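Local coordinates for protein SSD1 (PDB 7AM1) that binds untranslated regions of mRNAs and represses their translation as a non-enzymatic member of the RNase II family, at residues Ile889-Leu893 / Thr905-Leu909; Leu733-Thr737 / Asp747-Pro751; Ala508-Asn512 / Ala651-Pro655; Met585-Arg589 / Thr601-Leu607; Phe283-Lys288 / Phe298-Val302. All coordinates share one frame. Numbering follows the deposited sequence.

Contact 1. Residues Ile889-Leu893 / Thr905-Leu909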
# COMPACT_ATOMS: atom_id res chain seq x y z
N ILE A 889 -18.07 -8.85 -16.79
CA ILE A 889 -18.35 -7.88 -17.85
C ILE A 889 -17.08 -7.68 -18.67
O ILE A 889 -15.98 -7.63 -18.11
CB ILE A 889 -18.84 -6.55 -17.26
CG1 ILE A 889 -19.15 -5.54 -18.36
CG2 ILE A 889 -17.79 -5.96 -16.31
CD1 ILE A 889 -19.71 -4.23 -17.85
N PRO A 890 -17.17 -7.57 -20.00
CA PRO A 890 -15.97 -7.27 -20.79
C PRO A 890 -15.60 -5.80 -20.68
O PRO A 890 -16.44 -4.91 -20.86
CB PRO A 890 -16.37 -7.65 -22.22
CG PRO A 890 -17.84 -7.60 -22.23
CD PRO A 890 -18.33 -7.90 -20.85
N ILE A 891 -14.33 -5.54 -20.39
CA ILE A 891 -13.83 -4.20 -20.09
C ILE A 891 -12.65 -3.89 -21.00
O ILE A 891 -11.74 -4.72 -21.15
CB ILE A 891 -13.41 -4.07 -18.61
CG1 ILE A 891 -14.63 -4.13 -17.69
CG2 ILE A 891 -12.60 -2.80 -18.37
CD1 ILE A 891 -15.65 -3.05 -17.96
N LEU A 892 -12.67 -2.71 -21.60
CA LEU A 892 -11.52 -2.17 -22.32
C LEU A 892 -10.61 -1.46 -21.32
O LEU A 892 -11.07 -0.63 -20.53
CB LEU A 892 -11.98 -1.21 -23.41
CG LEU A 892 -12.79 -1.87 -24.53
CD1 LEU A 892 -13.79 -0.90 -25.13
CD2 LEU A 892 -11.87 -2.42 -25.60
N LEU A 893 -9.33 -1.81 -21.34
CA LEU A 893 -8.37 -1.36 -20.33
C LEU A 893 -7.21 -0.64 -21.01
O LEU A 893 -6.64 -1.16 -21.98
CB LEU A 893 -7.86 -2.53 -19.49
CG LEU A 893 -6.72 -2.25 -18.52
CD1 LEU A 893 -7.16 -1.31 -17.41
CD2 LEU A 893 -6.18 -3.55 -17.92
N THR A 905 -7.49 3.62 -17.12
CA THR A 905 -8.89 3.93 -17.39
C THR A 905 -9.56 2.68 -17.95
O THR A 905 -8.92 1.86 -18.61
CB THR A 905 -9.05 5.09 -18.39
OG1 THR A 905 -8.42 4.74 -19.64
CG2 THR A 905 -8.42 6.37 -17.86
N VAL A 906 -10.85 2.55 -17.67
CA VAL A 906 -11.62 1.40 -18.12
C VAL A 906 -12.92 1.88 -18.75
O VAL A 906 -13.48 2.92 -18.37
CB VAL A 906 -11.94 0.43 -16.96
CG1 VAL A 906 -10.68 -0.27 -16.51
CG2 VAL A 906 -12.60 1.16 -15.80
N ARG A 907 -13.39 1.12 -19.74
CA ARG A 907 -14.66 1.35 -20.40
C ARG A 907 -15.35 0.01 -20.62
O ARG A 907 -14.69 -1.00 -20.89
CB ARG A 907 -14.48 2.08 -21.73
CG ARG A 907 -13.86 3.46 -21.60
CD ARG A 907 -13.31 3.95 -22.92
NE ARG A 907 -13.45 5.39 -23.04
CZ ARG A 907 -13.38 6.07 -24.18
NH1 ARG A 907 -13.16 5.43 -25.33
NH2 ARG A 907 -13.54 7.38 -24.17
N ALA A 908 -16.68 0.02 -20.51
CA ALA A 908 -17.46 -1.15 -20.88
C ALA A 908 -17.51 -1.29 -22.39
O ALA A 908 -17.66 -0.31 -23.12
CB ALA A 908 -18.88 -1.06 -20.32
N LEU A 909 -17.37 -2.53 -22.85
CA LEU A 909 -17.61 -2.86 -24.25
C LEU A 909 -19.08 -2.63 -24.57
O LEU A 909 -19.96 -2.99 -23.79
CB LEU A 909 -17.23 -4.32 -24.50
CG LEU A 909 -17.28 -4.87 -25.93
CD1 LEU A 909 -16.18 -4.26 -26.77
CD2 LEU A 909 -17.19 -6.39 -25.94
O HOH W 1 -19.72 -4.60 -21.39

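Contact 2. Residues Leu733-Thr737 / Asp747-Pro751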
# COMPACT_ATOMS: atom_id res chain seq x y z
N LEU A 733 -8.62 -5.84 -23.91
CA LEU A 733 -9.99 -6.25 -23.64
C LEU A 733 -9.91 -7.47 -22.73
O LEU A 733 -9.25 -8.45 -23.07
CB LEU A 733 -10.74 -6.56 -24.93
CG LEU A 733 -12.21 -6.96 -24.84
CD1 LEU A 733 -13.04 -5.85 -24.21
CD2 LEU A 733 -12.77 -7.34 -26.21
N THR A 734 -10.56 -7.40 -21.57
CA THR A 734 -10.52 -8.51 -20.64
C THR A 734 -11.83 -8.59 -19.88
O THR A 734 -12.53 -7.59 -19.71
CB THR A 734 -9.35 -8.40 -19.66
OG1 THR A 734 -9.26 -9.60 -18.88
CG2 THR A 734 -9.54 -7.21 -18.73
N MET A 735 -12.15 -9.79 -19.41
CA MET A 735 -13.28 -9.95 -18.52
C MET A 735 -12.91 -9.41 -17.15
O MET A 735 -11.79 -9.60 -16.67
CB MET A 735 -13.69 -11.42 -18.43
CG MET A 735 -14.13 -12.03 -19.76
SD MET A 735 -15.50 -11.13 -20.51
CE MET A 735 -16.75 -11.31 -19.24
N ALA A 736 -13.85 -8.69 -16.54
CA ALA A 736 -13.68 -8.16 -15.20
C ALA A 736 -14.93 -8.46 -14.39
O ALA A 736 -15.97 -8.84 -14.94
CB ALA A 736 -13.40 -6.65 -15.23
N THR A 737 -14.84 -8.26 -13.08
CA THR A 737 -15.96 -8.48 -12.18
C THR A 737 -16.43 -7.14 -11.63
O THR A 737 -15.61 -6.29 -11.25
CB THR A 737 -15.57 -9.41 -11.02
OG1 THR A 737 -15.22 -10.69 -11.54
CG2 THR A 737 -16.72 -9.55 -10.02
N ASP A 747 -17.81 0.21 -10.38
CA ASP A 747 -16.44 -0.22 -10.16
C ASP A 747 -16.27 -1.66 -10.62
O ASP A 747 -17.14 -2.51 -10.41
CB ASP A 747 -16.05 -0.08 -8.69
CG ASP A 747 -16.13 1.35 -8.20
OD1 ASP A 747 -16.05 2.26 -9.05
OD2 ASP A 747 -16.27 1.56 -6.97
N VAL A 748 -15.13 -1.93 -11.25
CA VAL A 748 -14.76 -3.27 -11.66
C VAL A 748 -13.38 -3.55 -11.09
O VAL A 748 -12.58 -2.63 -10.88
CB VAL A 748 -14.75 -3.43 -13.20
CG1 VAL A 748 -16.15 -3.21 -13.77
CG2 VAL A 748 -13.76 -2.47 -13.83
N PHE A 749 -13.09 -4.81 -10.83
CA PHE A 749 -11.74 -5.20 -10.47
C PHE A 749 -11.32 -6.36 -11.35
O PHE A 749 -12.14 -7.12 -11.88
CB PHE A 749 -11.62 -5.55 -8.97
CG PHE A 749 -12.37 -6.77 -8.56
CD1 PHE A 749 -13.75 -6.74 -8.45
CD2 PHE A 749 -11.70 -7.94 -8.24
CE1 PHE A 749 -14.45 -7.87 -8.05
CE2 PHE A 749 -12.39 -9.06 -7.85
CZ PHE A 749 -13.77 -9.03 -7.75
N ILE A 750 -10.01 -6.45 -11.55
CA ILE A 750 -9.42 -7.40 -12.48
C ILE A 750 -8.35 -8.14 -11.68
O ILE A 750 -7.23 -7.64 -11.55
CB ILE A 750 -8.85 -6.68 -13.71
CG1 ILE A 750 -9.87 -5.67 -14.24
CG2 ILE A 750 -8.50 -7.69 -14.80
CD1 ILE A 750 -9.34 -4.74 -15.32
N PRO A 751 -8.66 -9.30 -11.10
CA PRO A 751 -7.68 -9.96 -10.22
C PRO A 751 -6.37 -10.29 -10.93
O PRO A 751 -5.33 -10.35 -10.27
CB PRO A 751 -8.41 -11.23 -9.76
CG PRO A 751 -9.85 -10.92 -9.91
CD PRO A 751 -9.96 -10.01 -11.11

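Contact 3. Residues Ala508-Asn512 / Ala651-Pro655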
# COMPACT_ATOMS: atom_id res chain seq x y z
N ALA A 508 -3.57 -21.33 12.19
CA ALA A 508 -4.89 -21.77 12.62
C ALA A 508 -5.24 -21.22 13.99
O ALA A 508 -6.39 -20.87 14.26
CB ALA A 508 -4.95 -23.30 12.63
N ARG A 509 -4.26 -21.15 14.89
CA ARG A 509 -4.52 -20.58 16.20
C ARG A 509 -4.68 -19.06 16.10
O ARG A 509 -5.54 -18.48 16.78
CB ARG A 509 -3.41 -20.97 17.17
CG ARG A 509 -3.78 -20.82 18.64
CD ARG A 509 -2.65 -21.27 19.57
NE ARG A 509 -1.38 -20.67 19.18
CZ ARG A 509 -0.31 -21.35 18.77
NH1 ARG A 509 -0.30 -22.68 18.72
NH2 ARG A 509 0.78 -20.68 18.42
N ARG A 510 -3.88 -18.41 15.26
CA ARG A 510 -3.96 -16.95 15.13
C ARG A 510 -5.35 -16.52 14.67
O ARG A 510 -5.93 -15.57 15.21
CB ARG A 510 -2.90 -16.43 14.15
CG ARG A 510 -2.82 -14.90 14.13
CD ARG A 510 -1.76 -14.36 13.17
NE ARG A 510 -2.00 -14.75 11.78
CZ ARG A 510 -2.98 -14.28 11.02
NH1 ARG A 510 -3.11 -14.70 9.76
NH2 ARG A 510 -3.85 -13.40 11.51
N ILE A 511 -5.90 -17.20 13.66
CA ILE A 511 -7.22 -16.84 13.15
C ILE A 511 -8.32 -17.68 13.78
O ILE A 511 -9.48 -17.60 13.37
CB ILE A 511 -7.30 -16.94 11.60
CG1 ILE A 511 -7.12 -18.38 11.12
CG2 ILE A 511 -6.27 -16.02 10.96
CD1 ILE A 511 -7.65 -18.61 9.70
N ASN A 512 -7.97 -18.52 14.76
CA ASN A 512 -8.98 -19.22 15.56
C ASN A 512 -9.81 -20.18 14.70
O ASN A 512 -11.03 -20.31 14.89
CB ASN A 512 -9.88 -18.21 16.28
CG ASN A 512 -10.68 -18.85 17.39
OD1 ASN A 512 -10.21 -19.74 18.08
ND2 ASN A 512 -11.91 -18.38 17.57
N ALA A 651 -5.91 -6.45 11.83
CA ALA A 651 -5.77 -7.23 10.61
C ALA A 651 -5.13 -8.59 10.87
O ALA A 651 -5.38 -9.54 10.12
CB ALA A 651 -4.95 -6.45 9.58
N LEU A 652 -4.29 -8.69 11.90
CA LEU A 652 -3.64 -9.94 12.28
C LEU A 652 -4.35 -10.66 13.42
O LEU A 652 -3.89 -11.73 13.84
CB LEU A 652 -2.19 -9.67 12.70
CG LEU A 652 -1.25 -9.11 11.63
CD1 LEU A 652 0.12 -8.80 12.21
CD2 LEU A 652 -1.13 -10.06 10.47
N ASN A 653 -5.44 -10.09 13.94
CA ASN A 653 -6.18 -10.67 15.06
C ASN A 653 -5.26 -10.97 16.23
O ASN A 653 -5.38 -12.00 16.90
CB ASN A 653 -6.92 -11.94 14.63
CG ASN A 653 -7.96 -12.37 15.64
OD1 ASN A 653 -8.66 -11.53 16.21
ND2 ASN A 653 -8.05 -13.67 15.89
N LEU A 654 -4.32 -10.06 16.49
CA LEU A 654 -3.36 -10.25 17.57
C LEU A 654 -3.54 -9.20 18.66
O LEU A 654 -3.78 -8.02 18.36
CB LEU A 654 -1.92 -10.19 17.04
CG LEU A 654 -1.50 -11.44 16.26
CD1 LEU A 654 -0.10 -11.27 15.68
CD2 LEU A 654 -1.56 -12.68 17.14
N PRO A 655 -3.47 -9.61 19.94
CA PRO A 655 -3.65 -8.64 21.03
C PRO A 655 -2.47 -7.71 21.23
O PRO A 655 -2.62 -6.65 21.86
CB PRO A 655 -3.85 -9.53 22.26
CG PRO A 655 -3.11 -10.78 21.93
CD PRO A 655 -3.25 -10.98 20.45
O HOH W 2 -6.45 -12.22 10.61
O HOH W 3 -5.01 -14.44 17.61

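Contact 4. Residues Met585-Arg589 / Thr601-Leu607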
# COMPACT_ATOMS: atom_id res chain seq x y z
N MET A 585 -17.18 0.21 8.78
CA MET A 585 -17.58 -1.18 8.95
C MET A 585 -19.04 -1.36 8.56
O MET A 585 -19.40 -2.36 7.92
CB MET A 585 -17.34 -1.62 10.40
CG MET A 585 -17.73 -3.07 10.65
SD MET A 585 -16.80 -4.22 9.61
CE MET A 585 -15.26 -4.32 10.53
N ALA A 586 -19.89 -0.40 8.93
CA ALA A 586 -21.30 -0.48 8.57
C ALA A 586 -21.49 -0.42 7.06
O ALA A 586 -22.40 -1.06 6.52
CB ALA A 586 -22.08 0.65 9.26
N SER A 587 -20.65 0.34 6.36
CA SER A 587 -20.71 0.37 4.90
C SER A 587 -20.25 -0.95 4.31
O SER A 587 -20.89 -1.50 3.40
CB SER A 587 -19.86 1.52 4.36
OG SER A 587 -20.26 2.76 4.93
N PHE A 588 -19.14 -1.48 4.82
CA PHE A 588 -18.63 -2.77 4.35
C PHE A 588 -19.66 -3.86 4.55
O PHE A 588 -19.89 -4.69 3.66
CB PHE A 588 -17.33 -3.11 5.08
CG PHE A 588 -16.84 -4.51 4.82
CD1 PHE A 588 -16.15 -4.80 3.66
CD2 PHE A 588 -17.07 -5.52 5.74
CE1 PHE A 588 -15.70 -6.09 3.42
CE2 PHE A 588 -16.62 -6.81 5.50
CZ PHE A 588 -15.94 -7.09 4.34
N ARG A 589 -20.29 -3.90 5.73
CA ARG A 589 -21.29 -4.92 6.00
C ARG A 589 -22.47 -4.81 5.04
O ARG A 589 -22.96 -5.83 4.54
CB ARG A 589 -21.76 -4.81 7.45
CG ARG A 589 -22.68 -5.94 7.87
CD ARG A 589 -23.02 -5.88 9.35
NE ARG A 589 -23.94 -6.95 9.72
CZ ARG A 589 -23.58 -8.21 9.96
NH1 ARG A 589 -22.31 -8.57 9.88
NH2 ARG A 589 -24.50 -9.11 10.27
N THR A 601 -19.40 -9.76 11.32
CA THR A 601 -18.32 -8.80 11.11
C THR A 601 -17.95 -8.06 12.39
O THR A 601 -17.21 -7.08 12.34
CB THR A 601 -18.70 -7.78 10.03
OG1 THR A 601 -19.83 -7.01 10.45
CG2 THR A 601 -19.02 -8.48 8.71
N ASN A 602 -18.45 -8.52 13.55
CA ASN A 602 -18.23 -7.82 14.81
C ASN A 602 -16.83 -8.00 15.37
O ASN A 602 -16.43 -7.23 16.26
CB ASN A 602 -19.26 -8.30 15.85
N THR A 603 -16.08 -9.00 14.90
CA THR A 603 -14.71 -9.22 15.33
C THR A 603 -13.86 -9.58 14.11
O THR A 603 -14.37 -10.16 13.14
CB THR A 603 -14.58 -10.35 16.37
OG1 THR A 603 -15.04 -11.58 15.81
CG2 THR A 603 -15.37 -10.02 17.63
N ALA A 604 -12.58 -9.23 14.17
CA ALA A 604 -11.65 -9.69 13.14
C ALA A 604 -11.74 -11.19 12.96
O ALA A 604 -11.71 -11.71 11.83
CB ALA A 604 -10.22 -9.29 13.51
N ASP A 605 -11.88 -11.91 14.07
CA ASP A 605 -12.02 -13.37 14.06
C ASP A 605 -13.07 -13.82 13.06
O ASP A 605 -12.77 -14.53 12.10
CB ASP A 605 -12.35 -13.83 15.49
CG ASP A 605 -12.49 -15.33 15.61
OD1 ASP A 605 -13.01 -15.97 14.67
OD2 ASP A 605 -12.09 -15.89 16.66
N GLU A 606 -14.33 -13.43 13.29
CA GLU A 606 -15.42 -13.94 12.46
C GLU A 606 -15.42 -13.31 11.08
O GLU A 606 -15.80 -13.96 10.10
CB GLU A 606 -16.76 -13.70 13.16
CG GLU A 606 -16.89 -14.46 14.48
CD GLU A 606 -16.82 -15.97 14.29
OE1 GLU A 606 -17.17 -16.45 13.19
OE2 GLU A 606 -16.42 -16.67 15.24
N LEU A 607 -14.98 -12.05 10.97
CA LEU A 607 -14.97 -11.38 9.67
C LEU A 607 -14.00 -12.06 8.72
O LEU A 607 -14.36 -12.40 7.58
CB LEU A 607 -14.61 -9.90 9.86
CG LEU A 607 -15.03 -8.95 8.74
CD1 LEU A 607 -14.88 -7.50 9.19
CD2 LEU A 607 -14.23 -9.22 7.49

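Contact 5. Residues Phe283-Lys288 / Phe298-Val302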
# COMPACT_ATOMS: atom_id res chain seq x y z
N PHE A 283 10.29 18.79 -10.86
CA PHE A 283 11.03 19.44 -9.79
C PHE A 283 10.61 18.84 -8.45
O PHE A 283 9.56 18.21 -8.33
CB PHE A 283 10.78 20.95 -9.78
CG PHE A 283 11.24 21.65 -11.04
CD1 PHE A 283 10.39 21.75 -12.12
CD2 PHE A 283 12.51 22.19 -11.13
CE1 PHE A 283 10.79 22.40 -13.28
CE2 PHE A 283 12.91 22.84 -12.28
CZ PHE A 283 12.06 22.94 -13.36
N VAL A 284 11.46 19.04 -7.45
CA VAL A 284 11.12 18.73 -6.07
C VAL A 284 11.01 20.05 -5.31
O VAL A 284 11.87 20.92 -5.45
CB VAL A 284 12.17 17.80 -5.43
CG1 VAL A 284 11.80 17.50 -3.99
CG2 VAL A 284 12.29 16.51 -6.22
N ALA A 285 9.95 20.19 -4.52
CA ALA A 285 9.70 21.40 -3.76
C ALA A 285 9.42 21.06 -2.30
O ALA A 285 9.13 19.91 -1.95
CB ALA A 285 8.52 22.19 -4.35
N SER A 286 9.52 22.07 -1.45
CA SER A 286 9.15 21.96 -0.04
C SER A 286 8.28 23.15 0.34
O SER A 286 8.37 24.22 -0.27
CB SER A 286 10.38 21.91 0.88
OG SER A 286 11.10 20.70 0.70
N ILE A 287 7.42 22.95 1.33
CA ILE A 287 6.56 24.01 1.83
C ILE A 287 7.26 24.71 2.99
O ILE A 287 7.65 24.06 3.97
CB ILE A 287 5.19 23.45 2.25
CG1 ILE A 287 4.40 23.00 1.02
CG2 ILE A 287 4.41 24.49 3.05
CD1 ILE A 287 3.11 22.28 1.34
N LYS A 288 7.40 26.03 2.88
CA LYS A 288 8.14 26.83 3.86
C LYS A 288 7.23 27.57 4.83
O LYS A 288 7.55 27.68 6.01
CB LYS A 288 9.05 27.82 3.14
CG LYS A 288 10.46 27.84 3.69
CD LYS A 288 11.26 29.03 3.20
CE LYS A 288 12.65 29.06 3.84
NZ LYS A 288 13.46 30.22 3.38
N PHE A 298 3.43 28.80 0.70
CA PHE A 298 4.63 29.19 -0.01
C PHE A 298 5.70 28.13 0.21
O PHE A 298 5.74 27.47 1.26
CB PHE A 298 5.13 30.56 0.45
CG PHE A 298 4.16 31.68 0.18
CD1 PHE A 298 4.15 32.33 -1.04
CD2 PHE A 298 3.26 32.08 1.15
CE1 PHE A 298 3.26 33.36 -1.29
CE2 PHE A 298 2.37 33.10 0.91
CZ PHE A 298 2.37 33.75 -0.31
N GLY A 299 6.58 27.97 -0.78
CA GLY A 299 7.58 26.93 -0.72
C GLY A 299 8.86 27.29 -1.45
O GLY A 299 9.01 28.42 -1.92
N ILE A 300 9.79 26.34 -1.53
CA ILE A 300 11.06 26.54 -2.21
C ILE A 300 11.27 25.39 -3.18
O ILE A 300 10.72 24.30 -3.01
CB ILE A 300 12.24 26.63 -1.22
CG1 ILE A 300 12.36 25.32 -0.43
CG2 ILE A 300 12.03 27.78 -0.25
CD1 ILE A 300 13.53 25.26 0.54
N LEU A 301 12.11 25.62 -4.18
CA LEU A 301 12.54 24.55 -5.08
C LEU A 301 13.77 23.88 -4.48
O LEU A 301 14.73 24.55 -4.09
CB LEU A 301 12.87 25.08 -6.47
CG LEU A 301 11.70 25.53 -7.33
CD1 LEU A 301 12.20 25.95 -8.71
CD2 LEU A 301 10.68 24.42 -7.45
N VAL A 302 13.73 22.55 -4.41
CA VAL A 302 14.83 21.77 -3.89
C VAL A 302 15.69 21.20 -5.01
O VAL A 302 16.92 21.24 -4.92
CB VAL A 302 14.29 20.64 -2.98
CG1 VAL A 302 15.41 19.69 -2.60
CG2 VAL A 302 13.63 21.24 -1.74

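Contact 1. Residues Ile889-Leu893 / Thr905-Leu909
How an antiparallel hairpin divides its side chains between two sheet faces is well illustrated by strands 888-896 and 903-908, the last two of a five-stranded, OB-type sheet. I891, L893, V906 and A908 share one face. There the m,m rotamer of I891 brings CG2 to 3.6 Å from V906 CB and CD1 to 3.9 Å from A908 CA, while the t,p rotamer of L893 lays CD1 3.8 Å from V906 CG1. The fully extended t,t chain of I889 reaches across until its CD1 is 4.1 Å from A908 CB. V759 of strand 755-760 packs on both I891 and V906, extending this apolar layer. On the L892 and R907 face, leucine CB meets arginine CB at 4.5 Å, but the guanidinium leads away, NH1 making a weak hydrogen bond with F791 O. L909, in a t,p rotamer, sets CD2 4.0 Å from P890 CG. Backbone bonds pair L892 with R907 in both directions, and L909 N donates to P890 O at 3.2 Å; a water donates to L909 O, 2.9 Å away, and weakly to P890 O, bridging the two segments.

Contact 2. Residues Leu733-Thr737 / Asp747-Pro751
T737 presses its methyl group against one corner of the F749 ring, with CG2 of the threonine 3.4 Å from CE1 of the phenylalanine, and it is the residue of these two segments most buried by the other. The two form an antiparallel hydrogen-bonded pair, so their side chains leave the sheet on the same face, where V621 and I625 of helix 617-629 receive the aromatic ring. Two backbone bonds join them: T737 N donates to F749 O at 3.2 Å, and F749 N returns to T737 O at 3.0 Å. The same T737 carbonyl lies 3.2 Å from V748 CA in a CA-H...O contact. A736 faces the other way, its CB lodged 4.0 Å from V748 CB and 3.8 Å from I750 CG1. The strand directions meet at 119°, far from straight antiparallel, so they splay apart beyond this point. At T734 only a methyl contact persists, CG2 to I750 CG2 at 4.1 Å, and both its hydroxyl and the backbone of M735 turn instead to R851. This hairpin belongs to the DIS3L2-type C-terminal region, an OB-class fold in which strongly coiled strands are usual. Chemically, the backbone bonds between these segments are confined to one residue pair, strand 888-896 taking T734 and A736, while small and branched apolar groups fill the widening wedge, so a local hydrogen-bonded grip is combined with hydrophobic packing.

Contact 3. Residues Ala508-Asn512 / Ala651-Pro655
A Schellman motif ends helix 495-510 of the RNB domain, with N512 in its positive-phi C-prime position, and the last helical residue, R510, uses both its side chain and its carbonyl to hold a loop almost 140 residues further on. R510 is by far the residue most buried by the contact. Its guanidinium NH2 donates to L652 O at 2.9 Å, and a water joins the same NH2 to A651 O. L652 places CD2 over one face of the guanidinium. The aliphatic part of the arginine meets L654, R510 CG lying 3.9 Å from L654 CD2. The other amino group, NH1, forms a salt bridge with E551, so the charge is shared between the loop and a neighbouring helix. N653, at a G1 beta bulge, answers from the loop side. Its positive phi accompanies a CB directed toward the end of the helix, where the R510 carbonyl takes its amide and a water. N653 ND2 donates to R510 O at 2.9 Å, and the water gives hydrogen bonds to both R510 O (2.8 Å) and N653 O (2.6 Å).

Contact 4. Residues Met585-Arg589 / Thr601-Leu607
M585 opens the segment with its side chain bent across the gap: a t,p,p rotamer carries CE to 3.5 Å from L607 CD1 and leaves SD 4.1 Å from T601 CB. One helical turn on, F588 directs its ring into the same space. Its CE2 is 3.9 Å from L607 CD2, T601 CG2 lies at the ring edge, and helix 617-629 closes the pocket through I623, L626 and L627. R589 follows, its aliphatic chain extended, and its NH1 donates to T601 OG1 at 3.0 Å while also bonding F599 O. Helix 582-595 thus meets both the approach to helix 604-612 and its first turn. T603 is the N-cap of that second helix: its OG1 accepts from E606 N at 3.2 Å, and the turn so started sets L607 toward M585 and F588. The arrangement is interior helix packing within the RNB domain. T601, the residue most buried here, serves both parts of it, methyl to the ring and hydroxyl to the arginine, which implies a hydrophobic junction with a single directional polar bond at its border.

Contact 5. Residues Phe283-Lys288 / Phe298-Val302
L301 is the apolar centre of this hairpin, its CD2 lying 4.2 Å from F283 CB and 4.4 Å from A285 CB, with L225 of strand 221-226 packed against both L301 and F283. On the other face, with S286 and I300, V284 CG1 meets V302 CB at 4.1 Å. This face is more open to solvent and more mixed: S286 CB approaches I300 CG1 at 4.2 Å, and the aliphatic chain of K288 lies along I300, CD to CG2 at 3.7 Å, before its end leads away. Backbone bonds run through the whole length, with V302 N to V284 O at 2.7 Å, S286 N to I300 O at 3.0 Å and K288 N to F298 O at 2.7 Å. At the polar edge S286 OG turns to Q219 O, and F298 makes a cation-pi contact with R289. In this second cold-shock domain, an OB-class fold, strand 281-289 runs between strands 221-226 and 298-307, and the backbone bond of G299 with A261 brings strand 298-307 to strand 260-263 at the far end of the sheet, as in an OB barrel.

In the fold
From the N terminus, contact 5 comes first, closing a short hairpin in the second cold-shock domain. In the RNB domain contact 3 then opens a long loop, and contact 4 opens and closes within it before residues 651-655 return, so these two nest. They also touch, through N512 ND2 and D605 OD2, tying the end of helix 495-510 to the start of helix 604-612. Contacts 2 and 1 follow in series as hairpins of one C-terminal sheet; neighbouring strands 732-741 and 888-896 join them through A736 with I889 and T734 with I891. None cross. Contact 5 and the RNB pair lie on opposite sides of the chain's centre, their centres more than 40 Å apart.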